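Local coordinates for DNA repair and telomere maintenance protein nbs1 (Schizosaccharomyces pombe, PDB 3HUF) that serves as the adaptor subunit of the MRN complex in DNA double-strand break repair, binding phosphorylated partners such as Ctp1 through its FHA and BRCT domains, at residues 224-229 / 245-250. Sequence-based numbering, arbitrary orientation.
Sequences NSLEGF and ELLGLR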
loop_
_atom_site.group_PDB
_atom_site.type_symbol
_atom_site.label_atom_id
_atom_site.label_comp_id
_atom_site.label_asym_id
_atom_site.label_seq_id
_atom_site.Cartn_x
_atom_site.Cartn_y
_atom_site.Cartn_z
ATOM N N ASN A 224 -13.748 13.279 -12.853
ATOM C CA ASN A 224 -14.804 14.242 -13.218
ATOM C C ASN A 224 -15.059 14.470 -14.713
ATOM O O ASN A 224 -15.509 15.550 -15.107
ATOM C CB ASN A 224 -14.639 15.580 -12.484
ATOM C CG ASN A 224 -15.423 15.631 -11.189
ATOM O OD1 ASN A 224 -15.124 14.910 -10.237
ATOM N ND2 ASN A 224 -16.435 16.490 -11.146
ATOM N N SER A 225 -14.804 13.457 -15.539
ATOM C CA SER A 225 -15.063 13.578 -16.980
ATOM C C SER A 225 -16.554 13.493 -17.338
ATOM O O SER A 225 -16.966 13.924 -18.419
ATOM C CB SER A 225 -14.225 12.578 -17.805
ATOM O OG SER A 225 -14.345 11.241 -17.334
ATOM N N LEU A 226 -17.361 12.954 -16.430
ATOM C CA LEU A 226 -18.797 12.825 -16.665
ATOM C C LEU A 226 -19.626 13.750 -15.781
ATOM O O LEU A 226 -20.795 13.447 -15.498
ATOM C CB LEU A 226 -19.258 11.385 -16.442
ATOM C CG LEU A 226 -18.659 10.247 -17.259
ATOM C CD1 LEU A 226 -19.324 8.960 -16.840
ATOM C CD2 LEU A 226 -18.859 10.487 -18.748
ATOM N N GLU A 227 -19.026 14.861 -15.336
ATOM C CA GLU A 227 -19.762 15.820 -14.513
ATOM C C GLU A 227 -20.908 16.410 -15.333
ATOM O O GLU A 227 -20.784 16.591 -16.548
ATOM C CB GLU A 227 -18.839 16.908 -13.945
ATOM C CG GLU A 227 -18.283 17.901 -14.965
ATOM C CD GLU A 227 -16.883 18.384 -14.616
ATOM O OE1 GLU A 227 -16.541 18.436 -13.408
ATOM O OE2 GLU A 227 -16.120 18.702 -15.557
ATOM N N GLY A 228 -22.037 16.655 -14.672
ATOM C CA GLY A 228 -23.262 17.047 -15.363
ATOM C C GLY A 228 -24.194 15.869 -15.611
ATOM O O GLY A 228 -25.414 16.044 -15.694
ATOM N N PHE A 229 -23.620 14.671 -15.734
ATOM C CA PHE A 229 -24.413 13.455 -15.920
ATOM C C PHE A 229 -24.907 12.883 -14.593
ATOM O O PHE A 229 -24.438 13.306 -13.491
ATOM C CB PHE A 229 -23.621 12.380 -16.664
ATOM C CG PHE A 229 -23.403 12.673 -18.115
ATOM C CD1 PHE A 229 -22.257 13.331 -18.535
ATOM C CD2 PHE A 229 -24.332 12.271 -19.062
ATOM C CE1 PHE A 229 -22.045 13.593 -19.872
ATOM C CE2 PHE A 229 -24.131 12.534 -20.410
ATOM C CZ PHE A 229 -22.985 13.195 -20.816
ATOM N N GLU A 245 -18.739 8.285 -8.446
ATOM C CA GLU A 245 -18.446 9.615 -7.909
ATOM C C GLU A 245 -17.199 10.213 -8.549
ATOM O O GLU A 245 -17.232 11.341 -9.031
ATOM C CB GLU A 245 -18.201 9.542 -6.409
ATOM C CG GLU A 245 -19.283 10.145 -5.565
ATOM C CD GLU A 245 -18.878 10.244 -4.103
ATOM O OE1 GLU A 245 -19.631 10.887 -3.344
ATOM O OE2 GLU A 245 -17.816 9.687 -3.717
ATOM N N LEU A 246 -16.101 9.448 -8.538
ATOM C CA LEU A 246 -14.830 9.878 -9.126
ATOM C C LEU A 246 -14.928 10.272 -10.603
ATOM O O LEU A 246 -14.106 11.053 -11.080
ATOM C CB LEU A 246 -13.733 8.831 -8.918
ATOM C CG LEU A 246 -13.294 8.618 -7.461
ATOM C CD1 LEU A 246 -12.192 7.572 -7.351
ATOM C CD2 LEU A 246 -12.877 9.939 -6.795
ATOM N N LEU A 247 -15.941 9.753 -11.304
ATOM C CA LEU A 247 -16.208 10.125 -12.688
ATOM C C LEU A 247 -17.077 11.381 -12.758
ATOM O O LEU A 247 -17.367 11.880 -13.841
ATOM C CB LEU A 247 -16.866 8.967 -13.451
ATOM C CG LEU A 247 -16.101 7.636 -13.468
ATOM C CD1 LEU A 247 -16.894 6.528 -14.156
ATOM C CD2 LEU A 247 -14.718 7.784 -14.108
ATOM N N GLY A 248 -17.481 11.893 -11.597
ATOM C CA GLY A 248 -18.291 13.106 -11.521
ATOM C C GLY A 248 -19.778 12.874 -11.726
ATOM O O GLY A 248 -20.533 13.823 -11.953
ATOM N N LEU A 249 -20.205 11.614 -11.640
ATOM C CA LEU A 249 -21.612 11.266 -11.826
ATOM C C LEU A 249 -22.456 11.547 -10.577
ATOM O O LEU A 249 -21.937 11.598 -9.447
ATOM C CB LEU A 249 -21.757 9.793 -12.208
ATOM C CG LEU A 249 -21.359 9.332 -13.609
ATOM C CD1 LEU A 249 -21.181 7.835 -13.613
ATOM C CD2 LEU A 249 -22.410 9.747 -14.647
ATOM N N ARG A 250 -23.758 11.719 -10.798
ATOM C CA ARG A 250 -24.750 11.798 -9.734
ATOM C C ARG A 250 -25.420 10.431 -9.662
ATOM O O ARG A 250 -25.916 9.933 -10.660
ATOM C CB ARG A 250 -25.748 12.908 -10.068
ATOM C CG ARG A 250 -27.023 12.973 -9.241
ATOM C CD ARG A 250 -27.674 14.333 -9.475
ATOM N NE ARG A 250 -29.125 14.339 -9.328
ATOM C CZ ARG A 250 -29.876 15.428 -9.492
ATOM N NH1 ARG A 250 -29.302 16.583 -9.804
ATOM N NH2 ARG A 250 -31.199 15.372 -9.353
#
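Leu226 and Leu249 lie side by side and point the same way, Leu226 CD1 resting 3.8 Å from Leu249 CG, and the CD2 methyl of Leu249 reaches 3.5 Å from Phe229 CB. Leu226 N donates to Leu247 O at 2.8 Å, nearly along the C=O axis. This is the tight side, and the three leucines, Leu226, Leu247 and Leu249, are buried. Gly248 closes helix 238-246 in a Schellman motif, and its positive phi suits glycine; a side chain there would run into Asn224 CA and Glu227 N. Next to it, Asn224 N donates a nearly straight bond to Leu246 O (2.9 Å). The looser side, toward solvent, is polar: the Asn224 amide lies over Gly248 CA, and its ND2 reaches Glu227 OE1 at 3.0 Å, meeting it from above the carboxylate plane. An alanine at Asn224 would probably leave the exposed Glu227 carboxylate without this mate and uncover Gly248 CA. Arg250 N bonds to Phe229 O where strands 250-254 and 230-234 of the parallel BRCT 2 sheet begin to pair, and Leu226 and Leu247 pack on Ile301 of helix 294-302, with Leu247 also touching Leu170 of helix 163-170.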